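Local coordinates for SusD-like carbohydrate binding protein (Bacteroides vulgatus, PDB 3LEW) that probably binds glycans at the outer membrane of this gut bacterium, as a SusD-family partner in nutrient uptake, at residues Phe67-His70 and Ser74-Tyr77; Cys213-Gln218 and Ile412-Gln417. All coordinates share one frame; numbering follows the deposited sequence.

Contact 1 (67-70 with 74-77) is local, a short helix and the chain that leaves it, whereas contact 2 joins the C-terminal ends of helices 202-215 and 408-414, through segments 194 residues apart in sequence. Their centres lie 23 Å apart and their nearest atoms about 8 Å, so the two do not touch; along the chain contact 1 closes before contact 2 opens. Contact 1 is partly buried and contact 2 buried. A pentaethylene glycol, probably from the crystallisation liquor, sits about 4 Å from the side chain of Arg217 in contact 2; a glycol of this kind may mark a pocket, but does not establish where glycans bind.

Contact 1: Phe67-His70 and Ser74-Tyr77; sequences FRTH and SAIY
Ala75 sets its methyl squarely on the imidazole of His70: CB stands 3.4 Å from the ring centroid, only 2° off the ring normal, a CH-pi contact. On the opposite face a rim carbon of Phe67, CD2, stands 3.4 Å above the His70 ring plane, over its centre, with the phenyl tilted; the imidazole is held between this carbon and the Ala75 methyl. The CB of His70 starts away from 74-77, but chi1 of -50° puts CG beside the backbone N and opposite the carbonyl carbon, which brings the ring back under Ala75. Its NE2 is hydrogen-bonded to Thr82 OG1 of helix 81-103, which helps to fix the rotation of the ring. Thr69 flanks the same methyl from another direction, OG1 lying 3.3 Å from Ala75 CB; this hydroxyl occupies the slot between its own N and carbonyl carbon (chi1 60°). The carbonyl of Thr69 gathers three donors. Ser74 N makes the main bond to Thr69 O at 3.0 Å, while Ala75 N and Ser74 OG add weak bonds, each 3.3 Å from that oxygen. The serine hydroxyl also comes 3.4 Å from Thr69 CB. Ile76 only grazes the imidazole obliquely, its CG1 4.5 Å from His70 CD2, and packs on Met55 and Tyr470. Ser74 N and Ala75 N, five and six residues after Thr69, close a wide loop on its carbonyl, an i+5 bond with a weak i+6 partner at the C-terminal end of helix 68-71, and so tie this short helix to the loop leading to helix 81-103.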
loop_
_atom_site.group_PDB
_atom_site.type_symbol
_atom_site.label_atom_id
_atom_site.label_comp_id
_atom_site.label_asym_id
_atom_site.label_seq_id
_atom_site.Cartn_x
_atom_site.Cartn_y
_atom_site.Cartn_z
ATOM N N PHE A 67 6.606 10.702 -10.091
ATOM C CA PHE A 67 5.453 10.937 -9.220
ATOM C C PHE A 67 5.227 12.353 -8.741
ATOM O O PHE A 67 4.413 12.572 -7.825
ATOM C CB PHE A 67 5.552 9.979 -8.040
ATOM C CG PHE A 67 5.279 8.545 -8.438
ATOM C CD1 PHE A 67 6.315 7.714 -8.898
ATOM C CD2 PHE A 67 4.002 8.030 -8.329
ATOM C CE1 PHE A 67 6.046 6.365 -9.277
ATOM C CE2 PHE A 67 3.766 6.704 -8.667
ATOM C CZ PHE A 67 4.787 5.883 -9.138
ATOM N N ARG A 68 5.857 13.319 -9.401
ATOM C CA ARG A 68 5.679 14.734 -8.977
ATOM C C ARG A 68 4.193 15.154 -9.065
ATOM O O ARG A 68 3.710 15.793 -8.157
ATOM C CB ARG A 68 6.544 15.710 -9.771
ATOM C CG ARG A 68 6.359 17.212 -9.292
ATOM C CD ARG A 68 6.884 18.247 -10.316
ATOM N NE ARG A 68 6.212 18.071 -11.620
ATOM C CZ ARG A 68 5.159 18.760 -12.058
ATOM N NH1 ARG A 68 4.622 19.735 -11.324
ATOM N NH2 ARG A 68 4.650 18.495 -13.258
ATOM N N THR A 69 3.486 14.791 -10.139
ATOM C CA THR A 69 2.104 15.198 -10.299
ATOM C C THR A 69 1.193 14.535 -9.236
ATOM O O THR A 69 0.176 15.079 -8.907
ATOM C CB THR A 69 1.558 14.967 -11.698
ATOM O OG1 THR A 69 1.618 13.564 -12.021
ATOM C CG2 THR A 69 2.346 15.806 -12.785
ATOM N N HIS A 70 1.565 13.369 -8.741
ATOM C CA HIS A 70 0.857 12.690 -7.655
ATOM C C HIS A 70 1.004 13.485 -6.379
ATOM O O HIS A 70 0.011 13.669 -5.653
ATOM C CB HIS A 70 1.333 11.208 -7.453
ATOM C CG HIS A 70 1.356 10.409 -8.718
ATOM N ND1 HIS A 70 2.180 10.742 -9.768
ATOM C CD2 HIS A 70 0.680 9.297 -9.110
ATOM C CE1 HIS A 70 1.994 9.881 -10.763
ATOM N NE2 HIS A 70 1.099 8.983 -10.387
ATOM N N SER A 74 -2.605 16.091 -8.878
ATOM C CA SER A 74 -3.200 16.179 -10.218
ATOM C C SER A 74 -3.251 14.847 -11.008
ATOM O O SER A 74 -4.084 14.732 -11.927
ATOM C CB SER A 74 -2.517 17.261 -11.034
ATOM O OG SER A 74 -1.235 16.862 -11.361
ATOM N N ALA A 75 -2.383 13.873 -10.658
ATOM C CA ALA A 75 -2.192 12.637 -11.441
ATOM C C ALA A 75 -3.411 11.702 -11.470
ATOM O O ALA A 75 -3.860 11.293 -12.536
ATOM C CB ALA A 75 -0.965 11.849 -10.931
ATOM N N ILE A 76 -3.948 11.370 -10.305
ATOM C CA ILE A 76 -5.013 10.378 -10.231
ATOM C C ILE A 76 -6.358 11.012 -10.644
ATOM O O ILE A 76 -7.062 10.470 -11.490
ATOM C CB ILE A 76 -5.042 9.727 -8.822
ATOM C CG1 ILE A 76 -3.736 8.931 -8.573
ATOM C CG2 ILE A 76 -6.282 8.798 -8.647
ATOM C CD1 ILE A 76 -3.624 7.630 -9.429
ATOM N N TYR A 77 -6.687 12.161 -10.079
ATOM C CA TYR A 77 -7.885 12.918 -10.455
ATOM C C TYR A 77 -7.847 13.199 -11.960
ATOM O O TYR A 77 -8.868 13.203 -12.629
ATOM C CB TYR A 77 -7.912 14.225 -9.681
ATOM C CG TYR A 77 -9.014 15.149 -10.122
ATOM C CD1 TYR A 77 -10.285 14.989 -9.645
ATOM C CD2 TYR A 77 -8.779 16.163 -11.038
ATOM C CE1 TYR A 77 -11.313 15.839 -10.031
ATOM C CE2 TYR A 77 -9.818 17.013 -11.433
ATOM C CZ TYR A 77 -11.078 16.825 -10.931
ATOM O OH TYR A 77 -12.145 17.655 -11.323
#

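Contact 2: Cys213-Gln218 and Ile412-Gln417; sequences CLYARQ and IIRNQQ
Leu214 reaches the far helix end with one methyl: its CD2 rests over a face of the Arg414 guanidinium, 3.6 Å from NH1. The isobutyl group is swung there by chi1 of -174°, which places CG opposite the backbone N. The carbonyl of Leu214 is joined to the same arginine through water 1, which donates to Leu214 O and accepts from Arg414 NH1 at 3.0 Å, in the guanidinium plane. Next, the Tyr215 ring meets the end of the Arg414 chain obliquely, CD1 3.4 Å from Arg414 CD and CE1 3.6 Å from Arg414 NE, though the ring and guanidinium planes are only 16° apart. The arginine chain runs straight from CG to NE, and Asp411 and Glu355 hold its NE and NH2 in salt bridges, probably offsetting the nearby Arg398. Over the face opposite Leu214 CD2, Asn415 OD1 stands 3.3 Å above the Arg414 guanidinium plane, offset toward its rim. Arg217 then bends at chi3 (71°) and makes its links to 412-417 through solvent: Arg217 NH1 donates to water 2 at 3.0 Å, and that water in turn donates to Arg414 O at 2.8 Å. Water 3 accepts a weak bond from Arg217 NH1 and donates to Asn415 OD1. The positive phi of Arg217 belongs to a Schellman motif, with Gln218 N bonded to Cys213 O; Gln416 closes the second helix likewise. Two Schellman-capped helix C-termini meeting around one buried arginine and linking waters join helix 202-215 to helix 408-414 within the helical scaffold of this SusD-family protein.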
loop_
_atom_site.group_PDB
_atom_site.type_symbol
_atom_site.label_atom_id
_atom_site.label_comp_id
_atom_site.label_asym_id
_atom_site.label_seq_id
_atom_site.Cartn_x
_atom_site.Cartn_y
_atom_site.Cartn_z
ATOM N N CYS A 213 -11.224 -6.099 6.934
ATOM C CA CYS A 213 -12.191 -5.899 7.950
ATOM C C CYS A 213 -11.999 -4.601 8.677
ATOM O O CYS A 213 -12.977 -3.947 8.967
ATOM C CB CYS A 213 -12.205 -7.058 8.932
ATOM S SG CYS A 213 -12.864 -8.607 8.209
ATOM N N LEU A 214 -10.760 -4.202 8.920
ATOM C CA LEU A 214 -10.512 -2.873 9.477
ATOM C C LEU A 214 -11.058 -1.757 8.575
ATOM O O LEU A 214 -11.742 -0.829 9.050
ATOM C CB LEU A 214 -9.015 -2.658 9.747
ATOM C CG LEU A 214 -8.699 -1.341 10.479
ATOM C CD1 LEU A 214 -8.962 -1.546 11.988
ATOM C CD2 LEU A 214 -7.216 -0.905 10.246
ATOM N N TYR A 215 -10.713 -1.804 7.281
ATOM C CA TYR A 215 -11.119 -0.766 6.365
ATOM C C TYR A 215 -12.631 -0.686 6.185
ATOM O O TYR A 215 -13.172 0.406 6.032
ATOM C CB TYR A 215 -10.450 -0.978 5.009
ATOM C CG TYR A 215 -8.941 -0.829 4.966
ATOM C CD1 TYR A 215 -8.170 -0.574 6.099
ATOM C CD2 TYR A 215 -8.274 -0.952 3.754
ATOM C CE1 TYR A 215 -6.801 -0.439 6.012
ATOM C CE2 TYR A 215 -6.910 -0.802 3.687
ATOM C CZ TYR A 215 -6.177 -0.549 4.798
ATOM O OH TYR A 215 -4.795 -0.464 4.707
ATOM N N ALA A 216 -13.293 -1.837 6.270
ATOM C CA ALA A 216 -14.748 -1.953 6.224
ATOM C C ALA A 216 -15.473 -1.616 7.540
ATOM O O ALA A 216 -16.709 -1.679 7.598
ATOM C CB ALA A 216 -15.146 -3.397 5.755
ATOM N N ARG A 217 -14.712 -1.293 8.594
ATOM C CA ARG A 217 -15.246 -0.964 9.923
ATOM C C ARG A 217 -15.941 -2.129 10.627
ATOM O O ARG A 217 -16.874 -1.929 11.431
ATOM C CB ARG A 217 -16.137 0.313 9.847
ATOM C CG ARG A 217 -15.438 1.415 9.098
ATOM C CD ARG A 217 -16.217 2.771 9.108
ATOM N NE ARG A 217 -16.208 3.424 10.419
ATOM C CZ ARG A 217 -15.222 4.178 10.889
ATOM N NH1 ARG A 217 -14.143 4.388 10.176
ATOM N NH2 ARG A 217 -15.314 4.723 12.107
ATOM N N GLN A 218 -15.486 -3.352 10.291
ATOM C CA GLN A 218 -15.918 -4.599 10.925
ATOM C C GLN A 218 -14.927 -4.916 12.047
ATOM O O GLN A 218 -14.046 -5.777 11.909
ATOM C CB GLN A 218 -15.930 -5.726 9.883
ATOM C CG GLN A 218 -17.031 -5.539 8.845
ATOM C CD GLN A 218 -18.407 -5.721 9.433
ATOM O OE1 GLN A 218 -18.578 -6.413 10.418
ATOM N NE2 GLN A 218 -19.393 -5.085 8.840
ATOM N N ILE A 412 -5.958 8.330 4.867
ATOM C CA ILE A 412 -6.637 9.627 4.700
ATOM C C ILE A 412 -8.115 9.419 4.293
ATOM O O ILE A 412 -9.052 10.033 4.852
ATOM C CB ILE A 412 -5.856 10.502 3.681
ATOM C CG1 ILE A 412 -4.613 11.064 4.408
ATOM C CG2 ILE A 412 -6.719 11.679 3.116
ATOM C CD1 ILE A 412 -3.543 11.667 3.506
ATOM N N ILE A 413 -8.313 8.549 3.340
ATOM C CA ILE A 413 -9.661 8.192 2.838
ATOM C C ILE A 413 -10.480 7.496 3.947
ATOM O O ILE A 413 -11.523 7.994 4.347
ATOM C CB ILE A 413 -9.603 7.311 1.611
ATOM C CG1 ILE A 413 -9.113 8.086 0.369
ATOM C CG2 ILE A 413 -10.972 6.767 1.258
ATOM C CD1 ILE A 413 -8.814 7.209 -0.907
ATOM N N ARG A 414 -9.994 6.369 4.451
ATOM C CA ARG A 414 -10.841 5.577 5.370
ATOM C C ARG A 414 -11.125 6.276 6.695
ATOM O O ARG A 414 -12.174 6.084 7.295
ATOM C CB ARG A 414 -10.251 4.199 5.583
ATOM C CG ARG A 414 -9.037 4.172 6.523
ATOM C CD ARG A 414 -8.381 2.813 6.570
ATOM N NE ARG A 414 -7.233 2.879 7.463
ATOM C CZ ARG A 414 -7.299 2.738 8.788
ATOM N NH1 ARG A 414 -8.419 2.425 9.380
ATOM N NH2 ARG A 414 -6.198 2.901 9.522
ATOM N N ASN A 415 -10.212 7.119 7.154
ATOM C CA ASN A 415 -10.399 7.826 8.433
ATOM C C ASN A 415 -11.058 9.216 8.282
ATOM O O ASN A 415 -11.263 9.920 9.274
ATOM C CB ASN A 415 -9.055 7.983 9.143
ATOM C CG ASN A 415 -8.400 6.655 9.477
ATOM O OD1 ASN A 415 -9.068 5.659 9.683
ATOM N ND2 ASN A 415 -7.076 6.674 9.609
ATOM N N GLN A 416 -11.341 9.622 7.040
ATOM C CA GLN A 416 -11.893 10.963 6.744
ATOM C C GLN A 416 -10.993 12.052 7.314
ATOM O O GLN A 416 -11.452 13.036 7.905
ATOM C CB GLN A 416 -13.345 11.105 7.199
ATOM C CG GLN A 416 -14.277 10.140 6.504
ATOM C CD GLN A 416 -15.714 10.382 6.849
ATOM O OE1 GLN A 416 -16.286 11.466 6.553
ATOM N NE2 GLN A 416 -16.319 9.412 7.509
ATOM N N GLN A 417 -9.691 11.880 7.106
ATOM C CA GLN A 417 -8.739 12.845 7.581
ATOM C C GLN A 417 -8.364 13.791 6.474
ATOM O O GLN A 417 -8.774 13.603 5.328
ATOM C CB GLN A 417 -7.517 12.116 8.152
ATOM C CG GLN A 417 -7.778 11.512 9.529
ATOM C CD GLN A 417 -6.547 10.823 10.041
ATOM O OE1 GLN A 417 -6.149 9.776 9.519
ATOM N NE2 GLN A 417 -5.905 11.423 11.048
HETATM O O HOH W 1 -11.346 1.982 8.726
HETATM O O HOH W 2 -13.308 3.571 7.431
HETATM O O HOH W 3 -11.309 4.521 10.572
#